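Local coordinates for protein MEM-A1 (Soil metagenome, PDB 6E0S) that probably hydrolyses the beta-lactam ring of antibiotics with bound zinc ions, as a metallo-beta-lactamase of subclass B3, at residues D193-F198 / K220-V225; V84-N89 / E152-G157; T37-V42 / G241-R246; H56-G61 / P68-H73. One frame throughout, in Å; residues are numbered along the deposited sequence.

Interaction 1: residues D193-F198 / K220-V225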
loop_
_atom_site.group_PDB
_atom_site.type_symbol
_atom_site.label_atom_id
_atom_site.label_comp_id
_atom_site.label_asym_id
_atom_site.label_seq_id
_atom_site.Cartn_x
_atom_site.Cartn_y
_atom_site.Cartn_z
ATOM N N ASP A 193 -1.911 2.950 -3.098
ATOM C CA ASP A 193 -2.887 2.666 -2.064
ATOM C C ASP A 193 -4.246 2.436 -2.710
ATOM O O ASP A 193 -4.462 2.746 -3.882
ATOM C CB ASP A 193 -2.976 3.817 -1.061
ATOM C CG ASP A 193 -3.754 3.429 0.211
ATOM O OD1 ASP A 193 -4.159 4.349 0.944
ATOM O OD2 ASP A 193 -3.947 2.219 0.466
ATOM N N SER A 194 -5.145 1.820 -1.954
ATOM C CA SER A 194 -6.514 1.708 -2.427
ATOM C C SER A 194 -7.092 3.092 -2.669
ATOM O O SER A 194 -6.888 4.023 -1.879
ATOM C CB SER A 194 -7.375 0.948 -1.418
ATOM O OG SER A 194 -8.748 1.066 -1.817
ATOM N N LEU A 195 -7.824 3.222 -3.780
ATOM C CA LEU A 195 -8.542 4.447 -4.117
ATOM C C LEU A 195 -10.050 4.229 -4.100
ATOM O O LEU A 195 -10.795 5.032 -4.653
ATOM C CB LEU A 195 -8.103 4.975 -5.487
ATOM C CG LEU A 195 -6.644 5.378 -5.665
ATOM C CD1 LEU A 195 -6.370 5.769 -7.127
ATOM C CD2 LEU A 195 -6.317 6.523 -4.675
ATOM N N ASN A 196 -10.507 3.151 -3.475
ATOM C CA ASN A 196 -11.903 2.753 -3.544
ATOM C C ASN A 196 -12.749 3.503 -2.518
ATOM O O ASN A 196 -12.460 3.494 -1.314
ATOM C CB ASN A 196 -12.012 1.243 -3.351
ATOM C CG ASN A 196 -11.676 0.483 -4.620
ATOM O OD1 ASN A 196 -11.244 1.070 -5.630
ATOM N ND2 ASN A 196 -11.884 -0.833 -4.585
ATOM N N ALA A 197 -13.780 4.185 -3.008
ATOM C CA ALA A 197 -14.782 4.808 -2.150
ATOM C C ALA A 197 -15.667 3.729 -1.541
ATOM O O ALA A 197 -16.701 3.358 -2.106
ATOM C CB ALA A 197 -15.622 5.818 -2.940
ATOM N N PHE A 198 -15.278 3.214 -0.383
ATOM C CA PHE A 198 -16.038 2.178 0.302
ATOM C C PHE A 198 -16.390 2.694 1.689
ATOM O O PHE A 198 -15.535 3.266 2.367
ATOM C CB PHE A 198 -15.233 0.873 0.381
ATOM C CG PHE A 198 -16.021 -0.265 0.932
ATOM C CD1 PHE A 198 -15.957 -0.578 2.280
ATOM C CD2 PHE A 198 -16.878 -0.996 0.114
ATOM C CE1 PHE A 198 -16.719 -1.630 2.804
ATOM C CE2 PHE A 198 -17.640 -2.050 0.631
ATOM C CZ PHE A 198 -17.561 -2.362 1.976
ATOM N N LYS A 220 -9.015 13.944 -5.514
ATOM C CA LYS A 220 -7.661 14.433 -5.733
ATOM C C LYS A 220 -6.652 13.284 -5.782
ATOM O O LYS A 220 -5.712 13.314 -6.589
ATOM C CB LYS A 220 -7.282 15.436 -4.650
ATOM C CG LYS A 220 -5.965 16.137 -4.950
ATOM C CD LYS A 220 -5.464 16.922 -3.756
ATOM C CE LYS A 220 -4.129 17.606 -4.069
ATOM N NZ LYS A 220 -3.271 17.625 -2.830
ATOM N N SER A 221 -6.833 12.267 -4.932
ATOM C CA SER A 221 -5.930 11.118 -4.914
ATOM C C SER A 221 -6.036 10.316 -6.208
ATOM O O SER A 221 -5.023 9.834 -6.722
ATOM C CB SER A 221 -6.216 10.212 -3.708
ATOM O OG SER A 221 -6.115 10.947 -2.509
ATOM N N ILE A 222 -7.241 10.215 -6.780
ATOM C CA ILE A 222 -7.385 9.546 -8.068
ATOM C C ILE A 222 -6.581 10.272 -9.137
ATOM O O ILE A 222 -5.891 9.645 -9.955
ATOM C CB ILE A 222 -8.879 9.439 -8.428
ATOM C CG1 ILE A 222 -9.565 8.445 -7.472
ATOM C CG2 ILE A 222 -9.066 9.097 -9.908
ATOM C CD1 ILE A 222 -11.058 8.434 -7.640
ATOM N N ALA A 223 -6.666 11.608 -9.161
ATOM C CA ALA A 223 -5.890 12.385 -10.129
ATOM C C ALA A 223 -4.397 12.271 -9.869
ATOM O O ALA A 223 -3.604 12.192 -10.814
ATOM C CB ALA A 223 -6.308 13.856 -10.111
ATOM N N THR A 224 -3.995 12.269 -8.602
ATOM C CA THR A 224 -2.586 12.108 -8.252
ATOM C C THR A 224 -2.020 10.809 -8.799
ATOM O O THR A 224 -0.959 10.802 -9.435
ATOM C CB THR A 224 -2.404 12.161 -6.741
ATOM O OG1 THR A 224 -2.686 13.474 -6.294
ATOM C CG2 THR A 224 -0.949 11.797 -6.338
ATOM N N VAL A 225 -2.711 9.694 -8.556
ATOM C CA VAL A 225 -2.194 8.404 -8.999
ATOM C C VAL A 225 -2.198 8.316 -10.517
ATOM O O VAL A 225 -1.262 7.785 -11.130
ATOM C CB VAL A 225 -3.005 7.269 -8.343
ATOM C CG1 VAL A 225 -2.642 5.925 -8.970
ATOM C CG2 VAL A 225 -2.716 7.257 -6.849
#

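Interaction 2: residues V84-N89 / E152-G157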
loop_
_atom_site.group_PDB
_atom_site.type_symbol
_atom_site.label_atom_id
_atom_site.label_comp_id
_atom_site.label_asym_id
_atom_site.label_seq_id
_atom_site.Cartn_x
_atom_site.Cartn_y
_atom_site.Cartn_z
ATOM N N VAL A 84 15.578 -5.564 7.904
ATOM C CA VAL A 84 14.524 -4.642 7.494
ATOM C C VAL A 84 14.559 -3.480 8.470
ATOM O O VAL A 84 14.317 -3.661 9.669
ATOM C CB VAL A 84 13.154 -5.319 7.490
ATOM C CG1 VAL A 84 12.021 -4.294 7.125
ATOM C CG2 VAL A 84 13.168 -6.532 6.532
ATOM N N LYS A 85 14.841 -2.290 7.957
ATOM C CA LYS A 85 15.018 -1.116 8.795
ATOM C C LYS A 85 13.763 -0.264 8.905
ATOM O O LYS A 85 13.576 0.432 9.913
ATOM C CB LYS A 85 16.163 -0.266 8.240
ATOM C CG LYS A 85 17.489 -1.011 8.177
ATOM C CD LYS A 85 17.838 -1.601 9.547
ATOM C CE LYS A 85 18.985 -2.590 9.490
ATOM N NZ LYS A 85 19.172 -3.303 10.826
ATOM N N LEU A 86 12.915 -0.282 7.879
ATOM C CA LEU A 86 11.753 0.600 7.832
ATOM C C LEU A 86 10.598 -0.190 7.281
ATOM O O LEU A 86 10.778 -0.960 6.340
ATOM C CB LEU A 86 11.981 1.827 6.921
ATOM C CG LEU A 86 13.227 2.655 7.252
ATOM C CD1 LEU A 86 13.607 3.547 6.092
ATOM C CD2 LEU A 86 12.898 3.497 8.481
ATOM N N ILE A 87 9.429 -0.008 7.871
ATOM C CA ILE A 87 8.199 -0.598 7.359
ATOM C C ILE A 87 7.282 0.566 7.039
ATOM O O ILE A 87 7.036 1.406 7.912
ATOM C CB ILE A 87 7.554 -1.558 8.367
ATOM C CG1 ILE A 87 8.458 -2.775 8.586
ATOM C CG2 ILE A 87 6.198 -2.010 7.837
ATOM C CD1 ILE A 87 8.057 -3.640 9.858
ATOM N N LEU A 88 6.831 0.651 5.781
ATOM C CA LEU A 88 5.962 1.746 5.341
ATOM C C LEU A 88 4.539 1.228 5.231
ATOM O O LEU A 88 4.325 0.066 4.892
ATOM C CB LEU A 88 6.402 2.309 3.983
ATOM C CG LEU A 88 7.893 2.477 3.732
ATOM C CD1 LEU A 88 8.194 3.081 2.323
ATOM C CD2 LEU A 88 8.572 3.269 4.871
ATOM N N ASN A 89 3.563 2.065 5.544
ATOM C CA ASN A 89 2.159 1.651 5.468
ATOM C C ASN A 89 1.443 2.408 4.356
ATOM O O ASN A 89 1.616 3.625 4.211
ATOM C CB ASN A 89 1.475 1.891 6.810
ATOM C CG ASN A 89 -0.007 1.501 6.817
ATOM O OD1 ASN A 89 -0.836 2.248 7.339
ATOM N ND2 ASN A 89 -0.335 0.315 6.288
ATOM N N GLU A 152 7.680 13.705 1.267
ATOM C CA GLU A 152 8.911 13.406 1.992
ATOM C C GLU A 152 9.601 12.182 1.398
ATOM O O GLU A 152 8.960 11.166 1.091
ATOM C CB GLU A 152 8.614 13.157 3.472
ATOM C CG GLU A 152 9.850 12.796 4.273
ATOM C CD GLU A 152 9.582 12.769 5.770
ATOM O OE1 GLU A 152 10.399 12.162 6.500
ATOM O OE2 GLU A 152 8.585 13.379 6.217
ATOM N N VAL A 153 10.923 12.259 1.261
ATOM C CA VAL A 153 11.695 11.144 0.708
ATOM C C VAL A 153 12.307 10.338 1.841
ATOM O O VAL A 153 13.092 10.868 2.638
ATOM C CB VAL A 153 12.779 11.646 -0.257
ATOM C CG1 VAL A 153 13.576 10.469 -0.792
ATOM C CG2 VAL A 153 12.138 12.405 -1.374
ATOM N N VAL A 154 11.996 9.053 1.878
ATOM C CA VAL A 154 12.548 8.128 2.862
ATOM C C VAL A 154 13.830 7.547 2.272
ATOM O O VAL A 154 13.796 6.924 1.204
ATOM C CB VAL A 154 11.531 7.024 3.182
ATOM C CG1 VAL A 154 12.085 6.020 4.178
ATOM C CG2 VAL A 154 10.221 7.649 3.697
ATOM N N LYS A 155 14.957 7.762 2.952
ATOM C CA LYS A 155 16.271 7.429 2.414
ATOM C C LYS A 155 16.918 6.317 3.226
ATOM O O LYS A 155 16.942 6.383 4.450
ATOM C CB LYS A 155 17.171 8.664 2.415
ATOM C CG LYS A 155 16.779 9.701 1.376
ATOM C CD LYS A 155 17.776 9.677 0.222
ATOM C CE LYS A 155 19.183 9.847 0.746
ATOM N NZ LYS A 155 20.218 9.800 -0.304
ATOM N N LEU A 156 17.447 5.305 2.544
ATOM C CA LEU A 156 18.223 4.257 3.205
ATOM C C LEU A 156 19.269 3.760 2.216
ATOM O O LEU A 156 18.946 3.017 1.277
ATOM C CB LEU A 156 17.327 3.126 3.674
ATOM C CG LEU A 156 18.011 1.926 4.316
ATOM C CD1 LEU A 156 18.711 2.342 5.581
ATOM C CD2 LEU A 156 16.910 0.897 4.580
ATOM N N GLY A 157 20.511 4.163 2.425
ATOM C CA GLY A 157 21.573 3.830 1.500
ATOM C C GLY A 157 21.215 4.250 0.088
ATOM O O GLY A 157 20.872 5.410 -0.163
#

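Interaction 3: residues T37-V42 / G241-R246. With PO4 (phosphate ion), chain D.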
loop_
_atom_site.group_PDB
_atom_site.type_symbol
_atom_site.label_atom_id
_atom_site.label_comp_id
_atom_site.label_asym_id
_atom_site.label_seq_id
_atom_site.Cartn_x
_atom_site.Cartn_y
_atom_site.Cartn_z
ATOM N N THR A 37 13.768 -4.930 -5.872
ATOM C CA THR A 37 12.386 -4.815 -5.410
ATOM C C THR A 37 11.686 -6.154 -5.589
ATOM O O THR A 37 11.695 -6.727 -6.690
ATOM C CB THR A 37 11.633 -3.726 -6.183
ATOM O OG1 THR A 37 12.141 -2.450 -5.794
ATOM C CG2 THR A 37 10.120 -3.742 -5.853
ATOM N N TYR A 38 11.093 -6.666 -4.506
ATOM C CA TYR A 38 10.479 -7.999 -4.559
ATOM C C TYR A 38 9.036 -7.918 -4.092
ATOM O O TYR A 38 8.719 -7.142 -3.197
ATOM C CB TYR A 38 11.234 -8.995 -3.673
ATOM C CG TYR A 38 12.673 -9.226 -4.071
ATOM C CD1 TYR A 38 13.666 -8.302 -3.744
ATOM C CD2 TYR A 38 13.038 -10.373 -4.753
ATOM C CE1 TYR A 38 15.008 -8.524 -4.120
ATOM C CE2 TYR A 38 14.386 -10.595 -5.152
ATOM C CZ TYR A 38 15.340 -9.644 -4.819
ATOM O OH TYR A 38 16.637 -9.855 -5.177
ATOM N N TYR A 39 8.165 -8.767 -4.652
ATOM C CA TYR A 39 6.892 -9.035 -3.998
ATOM C C TYR A 39 7.042 -10.102 -2.907
ATOM O O TYR A 39 7.525 -11.207 -3.171
ATOM C CB TYR A 39 5.860 -9.496 -5.027
ATOM C CG TYR A 39 4.438 -9.561 -4.501
ATOM C CD1 TYR A 39 3.574 -8.448 -4.601
ATOM C CD2 TYR A 39 3.945 -10.733 -3.929
ATOM C CE1 TYR A 39 2.243 -8.516 -4.139
ATOM C CE2 TYR A 39 2.619 -10.800 -3.470
ATOM C CZ TYR A 39 1.795 -9.684 -3.579
ATOM O OH TYR A 39 0.512 -9.759 -3.130
ATOM N N VAL A 40 6.563 -9.798 -1.693
ATOM C CA VAL A 40 6.657 -10.758 -0.580
ATOM C C VAL A 40 5.318 -10.898 0.151
ATOM O O VAL A 40 5.246 -11.458 1.260
ATOM C CB VAL A 40 7.771 -10.358 0.411
ATOM C CG1 VAL A 40 9.145 -10.520 -0.215
ATOM C CG2 VAL A 40 7.546 -8.932 0.948
ATOM N N GLY A 41 4.246 -10.421 -0.465
ATOM C CA GLY A 41 2.925 -10.467 0.147
ATOM C C GLY A 41 2.226 -11.804 -0.022
ATOM O O GLY A 41 2.839 -12.831 -0.336
ATOM N N VAL A 42 0.907 -11.781 0.157
ATOM C CA VAL A 42 0.110 -12.990 -0.001
ATOM C C VAL A 42 -0.741 -12.857 -1.262
ATOM O O VAL A 42 -0.624 -11.884 -2.015
ATOM C CB VAL A 42 -0.731 -13.270 1.260
ATOM C CG1 VAL A 42 0.181 -13.523 2.455
ATOM C CG2 VAL A 42 -1.724 -12.142 1.581
ATOM N N GLY A 241 -4.692 -3.867 -9.450
ATOM C CA GLY A 241 -3.820 -3.259 -10.451
ATOM C C GLY A 241 -3.271 -4.285 -11.434
ATOM O O GLY A 241 -2.203 -4.081 -12.035
ATOM N N ASP A 242 -3.999 -5.399 -11.595
ATOM C CA ASP A 242 -3.704 -6.424 -12.600
ATOM C C ASP A 242 -2.330 -7.042 -12.414
ATOM O O ASP A 242 -1.670 -7.401 -13.401
ATOM C CB ASP A 242 -3.801 -5.871 -14.032
ATOM C CG ASP A 242 -5.216 -5.511 -14.461
ATOM O OD1 ASP A 242 -6.218 -5.946 -13.846
ATOM O OD2 ASP A 242 -5.319 -4.774 -15.463
ATOM N N LEU A 243 -1.854 -7.144 -11.170
ATOM C CA LEU A 243 -0.514 -7.682 -10.954
ATOM C C LEU A 243 -0.392 -9.114 -11.472
ATOM O O LEU A 243 0.633 -9.479 -12.064
ATOM C CB LEU A 243 -0.144 -7.632 -9.475
ATOM C CG LEU A 243 1.297 -8.045 -9.188
ATOM C CD1 LEU A 243 2.325 -7.147 -9.914
ATOM C CD2 LEU A 243 1.496 -8.001 -7.656
ATOM N N TRP A 244 -1.420 -9.940 -11.267
ATOM C CA TRP A 244 -1.280 -11.345 -11.651
ATOM C C TRP A 244 -1.346 -11.513 -13.164
ATOM O O TRP A 244 -0.662 -12.381 -13.720
ATOM C CB TRP A 244 -2.328 -12.202 -10.936
ATOM C CG TRP A 244 -2.282 -11.974 -9.448
ATOM C CD1 TRP A 244 -3.325 -11.615 -8.625
ATOM C CD2 TRP A 244 -1.120 -12.076 -8.608
ATOM N NE1 TRP A 244 -2.864 -11.477 -7.322
ATOM C CE2 TRP A 244 -1.520 -11.752 -7.291
ATOM C CE3 TRP A 244 0.229 -12.398 -8.850
ATOM C CZ2 TRP A 244 -0.618 -11.735 -6.213
ATOM C CZ3 TRP A 244 1.122 -12.393 -7.790
ATOM C CH2 TRP A 244 0.697 -12.062 -6.483
ATOM N N ARG A 245 -2.114 -10.670 -13.853
ATOM C CA ARG A 245 -2.088 -10.716 -15.311
ATOM C C ARG A 245 -0.691 -10.401 -15.841
ATOM O O ARG A 245 -0.199 -11.069 -16.755
ATOM C CB ARG A 245 -3.120 -9.752 -15.908
ATOM C CG ARG A 245 -3.019 -9.687 -17.421
ATOM C CD ARG A 245 -4.008 -8.728 -18.066
ATOM N NE ARG A 245 -3.890 -7.343 -17.597
ATOM C CZ ARG A 245 -2.888 -6.504 -17.893
ATOM N NH1 ARG A 245 -1.873 -6.885 -18.662
ATOM N NH2 ARG A 245 -2.896 -5.270 -17.407
ATOM N N ARG A 246 -0.024 -9.407 -15.256
ATOM C CA ARG A 246 1.314 -9.053 -15.724
ATOM C C ARG A 246 2.342 -10.098 -15.301
ATOM O O ARG A 246 3.207 -10.484 -16.092
ATOM C CB ARG A 246 1.713 -7.680 -15.184
ATOM C CG ARG A 246 0.945 -6.514 -15.794
ATOM C CD ARG A 246 1.532 -5.161 -15.320
ATOM N NE ARG A 246 0.827 -4.705 -14.127
ATOM C CZ ARG A 246 1.404 -4.380 -12.975
ATOM N NH1 ARG A 246 2.739 -4.413 -12.831
ATOM N NH2 ARG A 246 0.624 -4.020 -11.958
HETATM P P PO4 D . -5.486 -10.069 -12.007
HETATM O O1 PO4 D . -6.396 -8.970 -12.547
HETATM O O2 PO4 D . -4.062 -9.595 -12.011
HETATM O O3 PO4 D . -5.934 -10.396 -10.593
HETATM O O4 PO4 D . -5.599 -11.295 -12.898
#

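Interaction 4: residues H56-G61 / P68-H73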
loop_
_atom_site.group_PDB
_atom_site.type_symbol
_atom_site.label_atom_id
_atom_site.label_comp_id
_atom_site.label_asym_id
_atom_site.label_seq_id
_atom_site.Cartn_x
_atom_site.Cartn_y
_atom_site.Cartn_z
ATOM N N HIS A 56 16.856 -2.957 4.355
ATOM C CA HIS A 56 15.730 -3.042 3.445
ATOM C C HIS A 56 14.561 -2.215 3.945
ATOM O O HIS A 56 14.419 -1.951 5.145
ATOM C CB HIS A 56 15.237 -4.493 3.291
ATOM C CG HIS A 56 16.337 -5.512 3.263
ATOM N ND1 HIS A 56 17.402 -5.455 2.383
ATOM C CD2 HIS A 56 16.550 -6.607 4.034
ATOM C CE1 HIS A 56 18.214 -6.473 2.605
ATOM N NE2 HIS A 56 17.718 -7.192 3.600
ATOM N N ILE A 57 13.684 -1.872 3.003
ATOM C CA ILE A 57 12.411 -1.223 3.283
ATOM C C ILE A 57 11.303 -2.197 2.935
ATOM O O ILE A 57 11.300 -2.775 1.842
ATOM C CB ILE A 57 12.260 0.076 2.480
ATOM C CG1 ILE A 57 13.368 1.026 2.908
ATOM C CG2 ILE A 57 10.832 0.642 2.629
ATOM C CD1 ILE A 57 13.425 2.373 2.082
ATOM N N LEU A 58 10.359 -2.371 3.849
ATOM C CA LEU A 58 9.212 -3.232 3.599
ATOM C C LEU A 58 7.938 -2.388 3.543
ATOM O O LEU A 58 7.702 -1.572 4.436
ATOM C CB LEU A 58 9.119 -4.304 4.676
ATOM C CG LEU A 58 7.891 -5.186 4.570
ATOM C CD1 LEU A 58 7.930 -6.159 3.349
ATOM C CD2 LEU A 58 7.684 -5.939 5.904
ATOM N N ILE A 59 7.151 -2.535 2.473
ATOM C CA ILE A 59 5.876 -1.825 2.337
ATOM C C ILE A 59 4.766 -2.797 2.706
ATOM O O ILE A 59 4.583 -3.824 2.042
ATOM C CB ILE A 59 5.655 -1.245 0.934
ATOM C CG1 ILE A 59 6.799 -0.330 0.537
ATOM C CG2 ILE A 59 4.344 -0.405 0.913
ATOM C CD1 ILE A 59 6.573 0.355 -0.806
ATOM N N ASP A 60 4.082 -2.468 3.809
ATOM C CA ASP A 60 2.848 -3.069 4.303
ATOM C C ASP A 60 3.108 -4.378 5.032
ATOM O O ASP A 60 4.195 -4.968 4.930
ATOM C CB ASP A 60 1.815 -3.250 3.184
ATOM C CG ASP A 60 0.919 -2.041 3.050
ATOM O OD1 ASP A 60 1.039 -1.113 3.876
ATOM O OD2 ASP A 60 0.104 -1.992 2.108
ATOM N N GLY A 61 2.123 -4.817 5.808
ATOM C CA GLY A 61 2.250 -6.058 6.544
ATOM C C GLY A 61 1.044 -6.959 6.347
ATOM O O GLY A 61 0.934 -7.990 7.021
ATOM N N PRO A 68 3.311 -13.681 9.340
ATOM C CA PRO A 68 4.315 -14.773 9.301
ATOM C C PRO A 68 4.637 -15.253 7.896
ATOM O O PRO A 68 5.785 -15.648 7.641
ATOM C CB PRO A 68 3.680 -15.880 10.154
ATOM C CG PRO A 68 2.247 -15.541 10.206
ATOM C CD PRO A 68 2.153 -14.053 10.163
ATOM N N GLN A 69 3.678 -15.193 6.965
ATOM C CA GLN A 69 3.955 -15.552 5.568
ATOM C C GLN A 69 4.888 -14.542 4.912
ATOM O O GLN A 69 5.785 -14.920 4.144
ATOM C CB GLN A 69 2.648 -15.648 4.773
ATOM C CG GLN A 69 1.682 -16.705 5.297
ATOM C CD GLN A 69 0.442 -16.806 4.446
ATOM O OE1 GLN A 69 0.462 -17.426 3.383
ATOM N NE2 GLN A 69 -0.651 -16.182 4.899
ATOM N N ILE A 70 4.700 -13.251 5.203
ATOM C CA ILE A 70 5.589 -12.224 4.643
ATOM C C ILE A 70 6.996 -12.415 5.178
ATOM O O ILE A 70 7.991 -12.341 4.434
ATOM C CB ILE A 70 5.053 -10.807 4.955
ATOM C CG1 ILE A 70 3.759 -10.536 4.151
ATOM C CG2 ILE A 70 6.143 -9.700 4.656
ATOM C CD1 ILE A 70 2.888 -9.400 4.729
ATOM N N ALA A 71 7.102 -12.713 6.471
ATOM C CA ALA A 71 8.415 -12.984 7.044
ATOM C C ALA A 71 9.062 -14.186 6.368
ATOM O O ALA A 71 10.240 -14.149 5.974
ATOM C CB ALA A 71 8.281 -13.217 8.552
ATOM N N GLN A 72 8.300 -15.270 6.233
ATOM C CA GLN A 72 8.847 -16.448 5.586
ATOM C C GLN A 72 9.248 -16.147 4.145
ATOM O O GLN A 72 10.285 -16.627 3.683
ATOM C CB GLN A 72 7.844 -17.594 5.691
ATOM C CG GLN A 72 7.806 -18.149 7.106
ATOM C CD GLN A 72 6.418 -18.531 7.577
ATOM O OE1 GLN A 72 5.492 -18.652 6.778
ATOM N NE2 GLN A 72 6.272 -18.729 8.887
ATOM N N HIS A 73 8.471 -15.324 3.441
ATOM C CA HIS A 73 8.814 -14.953 2.074
ATOM C C HIS A 73 10.128 -14.178 2.021
ATOM O O HIS A 73 10.974 -14.422 1.147
ATOM C CB HIS A 73 7.676 -14.112 1.476
ATOM C CG HIS A 73 6.443 -14.910 1.191
ATOM N ND1 HIS A 73 5.200 -14.336 1.044
ATOM C CD2 HIS A 73 6.257 -16.245 1.063
ATOM C CE1 HIS A 73 4.305 -15.276 0.811
ATOM N NE2 HIS A 73 4.911 -16.446 0.837
#

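Interaction 1: residues D193-F198 / K220-V225
Leu195 carries one whole side of this contact: its two methyl groups meet three residues on one face of helix 214-226. CD1 points at the branched end of Val225, tip to tip, with Val225 CB 3.9 Å away and both methyls of that valine at similar range. The same Leu195 CD1 also lies against the helix one turn earlier, 4.0 Å from Ile222 CA, and more loosely against Ile222 CG1. The other branch turns to Ser221, where Leu195 CD2 comes within 3.8 Å of Ser221 CB. With CG set beside the backbone N (chi1 -62°) and the chain extended beyond it, the isobutyl group projects straight at the helix, and the two backbones come as near as 6.6 Å between the CA atoms of Leu195 and Ile222.

The hydroxyl of Ser221 is engaged away from the leucine, with Pro167 O and with Asp217 O of the preceding helical turn. Leu195 also touches Tyr267 and Ala271 of helix 263-285. The loop itself is shaped by an ST turn, in which Ser194 OG accepts from Asn196 N at 3.2 Å and nearly in line (169°). Around that turn the loop reaches the metal centre: Asp193 OD2 bonds His91 ND1, and Asn196 O bonds His169 ND1, both histidines being zinc ligands. The leucine side chain, about 10 Å from a zinc ion, thus packs onto a helix a loop that is part of the second shell of the zinc site in the metallo-beta-lactamase fold.

Interaction 2: residues V84-N89 / E152-G157
Lys85 opens the contact with the root of its side chain, its CB lying 3.9 Å from Leu156 CD2. The two side chains cross at about a right angle, and the lysine, bent at chi2 (-54°), then leads its amine away to the backbone oxygen of Glu82. What Leu156 meets is therefore the aliphatic part alone.

Next in sequence, Leu86 supplies the tightest meeting. Its CD1 stands 3.5 Å from Val154 CG1, closer than ordinary van der Waals contact between methyl groups, and the two side chains approach end on. The Val154 methyl concerned is the one anti to the backbone N (chi1 179°). Leu86 CD1 is also at the limit of contact with Leu156 CB, at 4.5 Å, which places it between the two inward-facing residues of strand 153-156. Two residues on, Leu88 points the same way as Leu86 but stays at looser range, with its CD2 4.5 Å from Val154 CG1. Ile87 faces the other side, toward Leu103 of helix 100-107.

The strand axes lie 9.1 Å apart and run nearly antiparallel, at 163°. That spacing is one of facing sheets and not of paired strands: 84-88 is in the seven-stranded sheet, 153-156 at the edge of the five-stranded one. With methyl and methylene groups doing all the touching, cohesion here rests on shape and burial of carbon, with no directional bond between these two strands to fix their relative slide.

Interaction 3: residues T37-V42 / G241-R246
Tyr39 and Leu243 mark the closest approach of the two backbones, yet their CA atoms remain 10.3 Å apart, so long side chains must span the gap. Tyr39 does most of this: with CG anti to its own backbone N (chi1 -170°), the ring extends toward helix 243-247. Its CE1 touches Leu243 CD2 at 3.6 Å, while Tyr39 CE2, across the ring, lies 3.8 Å from Trp244 CH2. The tyrosine and the six-membered ring of Trp244 form a T-shaped pair in which the indole supplies the edge, with centroids 5.4 Å apart and planes at 78°. Leu243 CD2 also reaches one face of the indole, near its rim.

This contact bridges the two halves of the sandwich, since strand 37-39 belongs to the seven-stranded sheet and the helix follows strand 232-235 of the other. The phenol is held as well: Tyr39 OH donates to Val42 O at 2.7 Å, in the carbonyl plane, tying the ring to the turn that follows its own strand.

At the helix start a phosphate ion, probably from the crystallisation liquor, sits over the first backbone amides. Arg245 N gives its O2 a bond of 2.9 Å, and Trp244 N a weak, bent one. The first turn of the helix probably favours the anion electrostatically. Trp244 also has Arg43 in a cation-pi contact, and Phe31 of strand 31-34 packs against both aromatic residues.

Interaction 4: residues H56-G61 / P68-H73
In the beta-alpha-beta unit formed by strand 56-59, helix 66-76 and strand 84-88, Ile70 is the helix residue that meets the first strand and the turn beyond it. Its two branches have separate partners. CG2, the methyl anti to the backbone N, faces the strand and comes within 4.2 Å of Leu58 CD1, an ordinary apolar contact in which the side chains pass at a slant. The longer branch, set beside the backbone N (chi1 -70°) and extended at chi2, carries CD1 onto the peptide after Gly61, where it lies 3.3 Å from Gly61 O and 3.5 Å from Gly61 C.

Here Ile70 CD1 meets the main-chain carbonyl of Gly61. The CA atoms of Gly61 and Ile70 are the nearest pair, at 7.3 Å. The methyl against the carbonyl oxygen is a close apolar-to-polar touch and supplies no bonding to that oxygen.

Just before the glycine, Asp60 turns its carboxylate away from the helix: OD2 is bonded to Ser90 and Tyr191, OD1 to Asn89, which ties the end of the strand to the loop leading to His91 and His93, and through Tyr191 to strand 185-192. Leu103 of helix 100-107 packs on both Leu58 and Ile70, while on its other side strand 56-59 sends Ile59 to the tryptophans of strand 174-182.

Interactions 2, 3 and 4 all reach the seven-stranded sheet, and interaction 4 links the other two. Its strand 56-59 neighbours 84-88 of interaction 2, with a probable hydrogen bond from Leu88 N to Leu58 O of 2.7 Å. Against interaction 3, whose centre is about 13 Å away, His73 ND1 lies 2.9 Å from Val40 O and Leu58 CD1 packs on Val40 CG2. Interaction 1 touches none of them and has its centre about 24 Å from that of interaction 4, across the middle of the chain. Measured to a zinc ion, the Leu195 side chain of interaction 1 is about 10 Å away, and Val42 of interaction 3 and Gly61 of interaction 4 about 12 Å.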